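Local coordinates for protein actibind (Aspergillus niger, PDB 3D3Z) that cleaves RNA as a secreted fungal ribonuclease of the T2 family, probably without strict base specificity but with a preference for adenylic acid, at residues S89-Y94 against S106-E111; H110-H115 against G137-Q142. All coordinates share one frame; numbering follows the deposited sequence.

Contact 1: residues S89-Y94 against S106-E111; sequences SYMKEY and SFWEHE. With D3Z (1-(5-deoxy-beta-L-xylofuranosyl)pyrimidine-2,4(1H,3H)-dione), chain E; PO4 (phosphate ion), chain D; EDO (1,2-ethanediol), chain F.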
loop_
_atom_site.group_PDB
_atom_site.type_symbol
_atom_site.label_atom_id
_atom_site.label_comp_id
_atom_site.label_asym_id
_atom_site.label_seq_id
_atom_site.Cartn_x
_atom_site.Cartn_y
_atom_site.Cartn_z
ATOM N N SER A 89 -6.118 1.474 -16.075
ATOM C CA SER A 89 -5.599 0.279 -16.768
ATOM C C SER A 89 -4.571 -0.463 -15.888
ATOM O O SER A 89 -4.641 -1.698 -15.699
ATOM C CB SER A 89 -4.900 0.686 -18.071
ATOM O OG SER A 89 -5.824 1.154 -19.030
ATOM N N TYR A 90 -3.651 0.314 -15.336
ATOM C CA TYR A 90 -2.683 -0.204 -14.410
ATOM C C TYR A 90 -3.366 -0.810 -13.137
ATOM O O TYR A 90 -2.956 -1.878 -12.657
ATOM C CB TYR A 90 -1.645 0.861 -14.041
ATOM C CG TYR A 90 -0.527 0.363 -13.138
ATOM C CD1 TYR A 90 0.722 0.048 -13.654
ATOM C CD2 TYR A 90 -0.701 0.281 -11.747
ATOM C CE1 TYR A 90 1.745 -0.420 -12.832
ATOM C CE2 TYR A 90 0.313 -0.215 -10.908
ATOM C CZ TYR A 90 1.529 -0.543 -11.472
ATOM O OH TYR A 90 2.551 -0.987 -10.690
ATOM N N MET A 91 -4.375 -0.146 -12.577
ATOM C CA MET A 91 -5.066 -0.711 -11.452
ATOM C C MET A 91 -5.776 -2.037 -11.722
ATOM O O MET A 91 -5.829 -2.950 -10.836
ATOM C CB MET A 91 -6.032 0.299 -10.854
ATOM C CG MET A 91 -5.337 1.503 -10.211
ATOM S SD MET A 91 -6.495 2.816 -9.816
ATOM C CE MET A 91 -7.855 1.948 -8.971
ATOM N N LYS A 92 -6.367 -2.159 -12.910
ATOM C CA LYS A 92 -6.928 -3.424 -13.324
ATOM C C LYS A 92 -5.911 -4.576 -13.326
ATOM O O LYS A 92 -6.241 -5.705 -12.957
ATOM C CB LYS A 92 -7.537 -3.275 -14.710
ATOM C CG LYS A 92 -8.823 -2.487 -14.697
ATOM C CD LYS A 92 -9.312 -2.245 -16.125
ATOM C CE LYS A 92 -10.572 -1.364 -16.229
ATOM N NZ LYS A 92 -10.753 -0.638 -17.554
ATOM N N GLU A 93 -4.670 -4.268 -13.696
ATOM C CA GLU A 93 -3.588 -5.239 -13.774
ATOM C C GLU A 93 -2.928 -5.546 -12.402
ATOM O O GLU A 93 -2.785 -6.712 -12.032
ATOM C CB GLU A 93 -2.538 -4.757 -14.793
ATOM C CG GLU A 93 -1.293 -5.608 -14.833
ATOM C CD GLU A 93 -1.532 -7.082 -15.205
ATOM O OE1 GLU A 93 -2.613 -7.435 -15.651
ATOM O OE2 GLU A 93 -0.637 -7.871 -14.984
ATOM N N TYR A 94 -2.633 -4.482 -11.655
ATOM C CA TYR A 94 -1.799 -4.537 -10.462
ATOM C C TYR A 94 -2.535 -4.274 -9.154
ATOM O O TYR A 94 -1.967 -4.523 -8.126
ATOM C CB TYR A 94 -0.550 -3.644 -10.596
ATOM C CG TYR A 94 0.487 -4.091 -11.617
ATOM C CD1 TYR A 94 1.428 -5.057 -11.310
ATOM C CD2 TYR A 94 0.585 -3.473 -12.858
ATOM C CE1 TYR A 94 2.380 -5.440 -12.244
ATOM C CE2 TYR A 94 1.504 -3.885 -13.800
ATOM C CZ TYR A 94 2.406 -4.858 -13.482
ATOM O OH TYR A 94 3.337 -5.279 -14.408
ATOM N N SER A 106 -15.677 -2.440 -6.237
ATOM C CA SER A 106 -16.024 -2.575 -4.808
ATOM C C SER A 106 -14.773 -2.533 -3.947
ATOM O O SER A 106 -14.775 -1.916 -2.898
ATOM C CB SER A 106 -16.857 -3.843 -4.466
ATOM O OG SER A 106 -16.447 -4.989 -5.214
ATOM N N PHE A 107 -13.707 -3.162 -4.414
ATOM C CA PHE A 107 -12.429 -3.236 -3.679
ATOM C C PHE A 107 -11.806 -1.842 -3.575
ATOM O O PHE A 107 -11.344 -1.418 -2.491
ATOM C CB PHE A 107 -11.474 -4.202 -4.423
ATOM C CG PHE A 107 -10.143 -4.466 -3.737
ATOM C CD1 PHE A 107 -9.961 -4.357 -2.403
ATOM C CD2 PHE A 107 -9.074 -4.874 -4.486
ATOM C CE1 PHE A 107 -8.714 -4.613 -1.809
ATOM C CE2 PHE A 107 -7.831 -5.160 -3.917
ATOM C CZ PHE A 107 -7.646 -4.999 -2.605
ATOM N N TRP A 108 -11.755 -1.134 -4.703
ATOM C CA TRP A 108 -11.213 0.247 -4.721
ATOM C C TRP A 108 -12.037 1.221 -3.867
ATOM O O TRP A 108 -11.507 2.038 -3.095
ATOM C CB TRP A 108 -11.053 0.724 -6.162
ATOM C CG TRP A 108 -10.236 -0.144 -7.011
ATOM C CD1 TRP A 108 -9.172 -0.945 -6.611
ATOM C CD2 TRP A 108 -10.302 -0.262 -8.440
ATOM N NE1 TRP A 108 -8.625 -1.582 -7.709
ATOM C CE2 TRP A 108 -9.281 -1.163 -8.836
ATOM C CE3 TRP A 108 -11.120 0.318 -9.427
ATOM C CZ2 TRP A 108 -9.094 -1.525 -10.132
ATOM C CZ3 TRP A 108 -10.927 -0.054 -10.751
ATOM C CH2 TRP A 108 -9.908 -0.950 -11.091
ATOM N N GLU A 109 -13.368 1.096 -3.975
ATOM C CA GLU A 109 -14.265 1.802 -3.030
ATOM C C GLU A 109 -13.857 1.526 -1.612
ATOM O O GLU A 109 -13.706 2.437 -0.780
ATOM C CB GLU A 109 -15.715 1.379 -3.221
ATOM C CG GLU A 109 -16.367 1.910 -4.496
ATOM C CD GLU A 109 -17.705 1.241 -4.779
ATOM O OE1 GLU A 109 -18.227 0.653 -3.826
ATOM O OE2 GLU A 109 -18.197 1.290 -5.938
ATOM N N HIS A 110 -13.722 0.250 -1.283
ATOM C CA HIS A 110 -13.343 -0.146 0.095
ATOM C C HIS A 110 -12.063 0.516 0.578
ATOM O O HIS A 110 -11.995 1.100 1.669
ATOM C CB HIS A 110 -13.252 -1.681 0.211
ATOM C CG HIS A 110 -12.753 -2.152 1.543
ATOM N ND1 HIS A 110 -13.527 -2.111 2.678
ATOM C CD2 HIS A 110 -11.549 -2.643 1.924
ATOM C CE1 HIS A 110 -12.820 -2.529 3.710
ATOM N NE2 HIS A 110 -11.624 -2.893 3.276
ATOM N N GLU A 111 -11.015 0.434 -0.236
ATOM C CA GLU A 111 -9.767 1.027 0.164
ATOM C C GLU A 111 -9.819 2.555 0.367
ATOM O O GLU A 111 -9.327 3.058 1.380
ATOM C CB GLU A 111 -8.663 0.642 -0.791
ATOM C CG GLU A 111 -8.308 -0.898 -0.659
ATOM C CD GLU A 111 -7.882 -1.332 0.739
ATOM O OE1 GLU A 111 -7.083 -0.584 1.326
ATOM O OE2 GLU A 111 -8.325 -2.409 1.232
HETATM N N1 D3Z E . -9.726 -8.846 -0.996
HETATM C C2 D3Z E . -10.282 -8.370 -2.199
HETATM N N3 D3Z E . -9.561 -8.409 -3.316
HETATM C C4 D3Z E . -8.313 -8.878 -3.333
HETATM C C5 D3Z E . -7.765 -9.341 -2.166
HETATM C C6 D3Z E . -8.490 -9.322 -0.982
HETATM O O2 D3Z E . -11.444 -7.914 -2.244
HETATM O O4 D3Z E . -7.627 -8.929 -4.375
HETATM C "C1'" D3Z E . -10.477 -8.805 0.233
HETATM C "C2'" D3Z E . -11.491 -7.694 0.055
HETATM O "O2'" D3Z E . -12.817 -8.249 -0.022
HETATM C "C3'" D3Z E . -11.260 -6.730 1.205
HETATM C "C4'" D3Z E . -10.141 -7.313 2.050
HETATM O "O3'" D3Z E . -10.860 -5.459 0.721
HETATM O "O4'" D3Z E . -9.619 -8.447 1.332
HETATM C "C5'" D3Z E . -9.085 -6.243 2.307
HETATM P P PO4 D . -8.214 -3.612 4.634
HETATM O O1 PO4 D . -8.201 -2.832 5.958
HETATM O O2 PO4 D . -7.303 -4.789 4.843
HETATM O O3 PO4 D . -7.796 -2.695 3.506
HETATM O O4 PO4 D . -9.673 -3.945 4.468
HETATM C C1 EDO F . -6.017 -10.327 -14.043
HETATM O O1 EDO F . -5.878 -11.216 -12.916
HETATM C C2 EDO F . -5.688 -8.907 -13.583
HETATM O O2 EDO F . -4.467 -8.848 -12.825
#
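Met91 lays its terminal methyl on the indole of Trp108, a CH-pi and Met-aromatic contact that joins helix 85-94 to helix 104-116 of the ribonuclease T2 fold. Met91 CE stands 3.5 Å from the centroid of the Trp108 five-membered ring, over the face and 17° off its normal. A bend at the last torsion of the methionine (chi3 48°) turns CE onto the ring, while SD stands higher over the six-membered ring, 5.0 Å from its centroid. Aliphatic packing extends the contact along the benzo end, where Met91 CB reaches Trp108 CZ2 at 3.6 Å and Lys92 CG lies 4.1 Å from Trp108 CH2. No hydrogen bond joins the two segments; the indole N-H is spent on Trp95 O, which helps to fix the rotation of the ring. Ligand contacts come from neighbouring positions on helix 104-116. Phe107 offers a ring face to the uracil of the bound nucleoside analogue, with N3 of the base 3.7 Å above the plane, over its centre. His110 turns its edge to a phosphate ion, probably from the crystallisation liquor, and its NE2 donates to phosphate O4 at 2.5 Å along a nearly straight N-H...O line of 170°.

Contact 2: residues H110-H115 against G137-Q142; sequences HEWNKH and GDFFQQ. With D3Z (1-(5-deoxy-beta-L-xylofuranosyl)pyrimidine-2,4(1H,3H)-dione), chain E; PO4 (phosphate ion), chain D.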
loop_
_atom_site.group_PDB
_atom_site.type_symbol
_atom_site.label_atom_id
_atom_site.label_comp_id
_atom_site.label_asym_id
_atom_site.label_seq_id
_atom_site.Cartn_x
_atom_site.Cartn_y
_atom_site.Cartn_z
ATOM N N HIS A 110 -13.722 0.250 -1.283
ATOM C CA HIS A 110 -13.343 -0.146 0.095
ATOM C C HIS A 110 -12.063 0.516 0.578
ATOM O O HIS A 110 -11.995 1.100 1.669
ATOM C CB HIS A 110 -13.252 -1.681 0.211
ATOM C CG HIS A 110 -12.753 -2.152 1.543
ATOM N ND1 HIS A 110 -13.527 -2.111 2.678
ATOM C CD2 HIS A 110 -11.549 -2.643 1.924
ATOM C CE1 HIS A 110 -12.820 -2.529 3.710
ATOM N NE2 HIS A 110 -11.624 -2.893 3.276
ATOM N N GLU A 111 -11.015 0.434 -0.236
ATOM C CA GLU A 111 -9.767 1.027 0.164
ATOM C C GLU A 111 -9.819 2.555 0.367
ATOM O O GLU A 111 -9.327 3.058 1.380
ATOM C CB GLU A 111 -8.663 0.642 -0.791
ATOM C CG GLU A 111 -8.308 -0.898 -0.659
ATOM C CD GLU A 111 -7.882 -1.332 0.739
ATOM O OE1 GLU A 111 -7.083 -0.584 1.326
ATOM O OE2 GLU A 111 -8.325 -2.409 1.232
ATOM N N TRP A 112 -10.410 3.265 -0.576
ATOM C CA TRP A 112 -10.562 4.741 -0.476
ATOM C C TRP A 112 -11.418 5.057 0.768
ATOM O O TRP A 112 -11.035 5.867 1.641
ATOM C CB TRP A 112 -11.197 5.372 -1.796
ATOM C CG TRP A 112 -11.601 6.743 -1.442
ATOM C CD1 TRP A 112 -12.858 7.192 -1.149
ATOM C CD2 TRP A 112 -10.710 7.818 -1.116
ATOM N NE1 TRP A 112 -12.808 8.503 -0.738
ATOM C CE2 TRP A 112 -11.490 8.896 -0.658
ATOM C CE3 TRP A 112 -9.319 7.964 -1.167
ATOM C CZ2 TRP A 112 -10.929 10.112 -0.266
ATOM C CZ3 TRP A 112 -8.764 9.156 -0.733
ATOM C CH2 TRP A 112 -9.569 10.211 -0.300
ATOM N N ASN A 113 -12.621 4.484 0.809
ATOM C CA ASN A 113 -13.572 4.781 1.907
ATOM C C ASN A 113 -13.049 4.469 3.270
ATOM O O ASN A 113 -13.235 5.244 4.194
ATOM C CB ASN A 113 -14.935 4.086 1.698
ATOM C CG ASN A 113 -15.618 4.538 0.423
ATOM O OD1 ASN A 113 -15.287 5.605 -0.133
ATOM N ND2 ASN A 113 -16.555 3.722 -0.076
ATOM N N LYS A 114 -12.443 3.312 3.431
ATOM C CA LYS A 114 -11.933 2.883 4.743
ATOM C C LYS A 114 -10.684 3.613 5.155
ATOM O O LYS A 114 -10.548 4.061 6.296
ATOM C CB LYS A 114 -11.608 1.366 4.719
ATOM C CG LYS A 114 -11.099 0.821 6.054
ATOM C CD LYS A 114 -11.179 -0.713 6.155
ATOM C CE LYS A 114 -10.832 -1.175 7.582
ATOM N NZ LYS A 114 -10.587 -2.636 7.649
ATOM N N HIS A 115 -9.726 3.672 4.247
ATOM C CA HIS A 115 -8.388 4.160 4.560
ATOM C C HIS A 115 -7.960 5.530 3.949
ATOM O O HIS A 115 -7.346 6.340 4.640
ATOM C CB HIS A 115 -7.365 3.114 4.115
ATOM C CG HIS A 115 -7.393 1.841 4.920
ATOM N ND1 HIS A 115 -7.093 1.800 6.278
ATOM C CD2 HIS A 115 -7.652 0.562 4.552
ATOM C CE1 HIS A 115 -7.159 0.542 6.693
ATOM N NE2 HIS A 115 -7.521 -0.224 5.670
ATOM N N GLY A 137 -8.492 10.642 -6.960
ATOM C CA GLY A 137 -7.590 10.218 -8.018
ATOM C C GLY A 137 -6.120 10.305 -7.640
ATOM O O GLY A 137 -5.319 9.417 -8.018
ATOM N N ASP A 138 -5.750 11.383 -6.939
ATOM C CA ASP A 138 -4.374 11.561 -6.512
ATOM C C ASP A 138 -3.927 10.414 -5.566
ATOM O O ASP A 138 -2.748 9.998 -5.597
ATOM C CB ASP A 138 -4.161 12.886 -5.797
ATOM C CG ASP A 138 -4.100 14.100 -6.754
ATOM O OD1 ASP A 138 -4.061 13.957 -8.004
ATOM O OD2 ASP A 138 -4.057 15.186 -6.163
ATOM N N PHE A 139 -4.839 9.983 -4.696
ATOM C CA PHE A 139 -4.616 8.883 -3.754
ATOM C C PHE A 139 -4.276 7.594 -4.529
ATOM O O PHE A 139 -3.189 7.024 -4.352
ATOM C CB PHE A 139 -5.805 8.716 -2.807
ATOM C CG PHE A 139 -5.832 7.341 -2.102
ATOM C CD1 PHE A 139 -5.150 7.137 -0.907
ATOM C CD2 PHE A 139 -6.490 6.282 -2.661
ATOM C CE1 PHE A 139 -5.166 5.902 -0.292
ATOM C CE2 PHE A 139 -6.543 5.036 -2.029
ATOM C CZ PHE A 139 -5.866 4.869 -0.835
ATOM N N PHE A 140 -5.101 7.220 -5.487
ATOM C CA PHE A 140 -4.869 6.026 -6.300
ATOM C C PHE A 140 -3.566 6.107 -7.034
ATOM O O PHE A 140 -2.760 5.195 -6.916
ATOM C CB PHE A 140 -6.041 5.764 -7.206
ATOM C CG PHE A 140 -7.195 5.183 -6.455
ATOM C CD1 PHE A 140 -7.179 3.833 -6.097
ATOM C CD2 PHE A 140 -8.247 5.956 -6.016
ATOM C CE1 PHE A 140 -8.159 3.271 -5.345
ATOM C CE2 PHE A 140 -9.251 5.390 -5.263
ATOM C CZ PHE A 140 -9.209 4.024 -4.935
ATOM N N GLN A 141 -3.291 7.262 -7.638
ATOM C CA GLN A 141 -1.957 7.535 -8.214
ATOM C C GLN A 141 -0.787 7.371 -7.221
ATOM O O GLN A 141 0.193 6.729 -7.555
ATOM C CB GLN A 141 -1.889 8.918 -8.918
ATOM C CG GLN A 141 -0.606 9.055 -9.770
ATOM C CD GLN A 141 -0.509 8.072 -10.914
ATOM O OE1 GLN A 141 -1.313 8.111 -11.842
ATOM N NE2 GLN A 141 0.553 7.273 -10.931
ATOM N N GLN A 142 -0.916 7.913 -6.023
ATOM C CA GLN A 142 0.142 7.866 -4.986
ATOM C C GLN A 142 0.420 6.398 -4.570
ATOM O O GLN A 142 1.544 5.979 -4.481
ATOM C CB GLN A 142 -0.318 8.681 -3.780
ATOM C CG GLN A 142 0.702 8.817 -2.655
ATOM C CD GLN A 142 2.006 9.428 -3.068
ATOM O OE1 GLN A 142 2.030 10.435 -3.766
ATOM N NE2 GLN A 142 3.095 8.837 -2.632
HETATM N N1 D3Z E . -9.726 -8.846 -0.996
HETATM C C2 D3Z E . -10.282 -8.370 -2.199
HETATM N N3 D3Z E . -9.561 -8.409 -3.316
HETATM C C4 D3Z E . -8.313 -8.878 -3.333
HETATM C C5 D3Z E . -7.765 -9.341 -2.166
HETATM C C6 D3Z E . -8.490 -9.322 -0.982
HETATM O O2 D3Z E . -11.444 -7.914 -2.244
HETATM O O4 D3Z E . -7.627 -8.929 -4.375
HETATM C "C1'" D3Z E . -10.477 -8.805 0.233
HETATM C "C2'" D3Z E . -11.491 -7.694 0.055
HETATM O "O2'" D3Z E . -12.817 -8.249 -0.022
HETATM C "C3'" D3Z E . -11.260 -6.730 1.205
HETATM C "C4'" D3Z E . -10.141 -7.313 2.050
HETATM O "O3'" D3Z E . -10.860 -5.459 0.721
HETATM O "O4'" D3Z E . -9.619 -8.447 1.332
HETATM C "C5'" D3Z E . -9.085 -6.243 2.307
HETATM P P PO4 D . -8.214 -3.612 4.634
HETATM O O1 PO4 D . -8.201 -2.832 5.958
HETATM O O2 PO4 D . -7.303 -4.789 4.843
HETATM O O3 PO4 D . -7.796 -2.695 3.506
HETATM O O4 PO4 D . -9.673 -3.945 4.468
#
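In both Trp112 and Phe139 CG swings away from the backbone N (chi1 166° and 162°), and from their two helices, which cross steeply and lie 11.2 Å apart at the axes of the short segments, the rings come together. The pair is T-shaped: the benzo edge of Trp112 is directed at the face of Phe139, with centroids 5.2 Å apart and planes at 71°. Two edge carbons do the touching. Trp112 CE3 comes to 3.6 Å from Phe139 CD2, and its neighbour CZ3 lies equally near Phe139 CB. Phe140 adds a looser apolar contact, bringing CZ to 4.0 Å from Trp112 CB. The polar end of the indole turns to another partner, since Trp112 NE1 bonds to Arg70 O. While Trp112 packs into the core, other positions on the same helix bind the phosphate ion. His115 presents its ring edge to the ion and NE2 donates to phosphate O1 at 2.7 Å, almost in line; Lys114 stretches out an extended chain so that NZ grips the same O1 at 2.9 Å. The aliphatic part of that lysine also lies on the imidazole, with CG 3.7 Å above the centre of one His115 face, and Trp54 stacks with the same ring. One carboxylate oxygen of Glu111, OE1, accepts from Trp54 NE1. His115 and Glu111 are predicted active-site residues, and the His-Glu-Trp-Asn-Lys-His run forms the core of the second of the two signature motifs of RNase T2 enzymes.

Read from the N terminus, helix 85-94 comes first, and contact 1 closes the connection 95-103 by returning helix 104-116 to it; that loop brings Pro96, Asp97 and Tyr98 to the nucleoside pocket. Contact 2 starts where contact 1 ends, sharing His110 and Glu111, and closes the longer connection 117-133, which disulfides tie back to earlier parts of the chain (Cys118 to Cys66, Cys126 to Cys21). The two loops thus follow one another, neither nested nor crossed. Helix 104-116 is the common member, and the contacts meet at Phe140: its CD1 lies 3.5 Å from Met91 CE. Together they join helices 85-94, 104-116 and 134-147 behind the phosphate and nucleoside site.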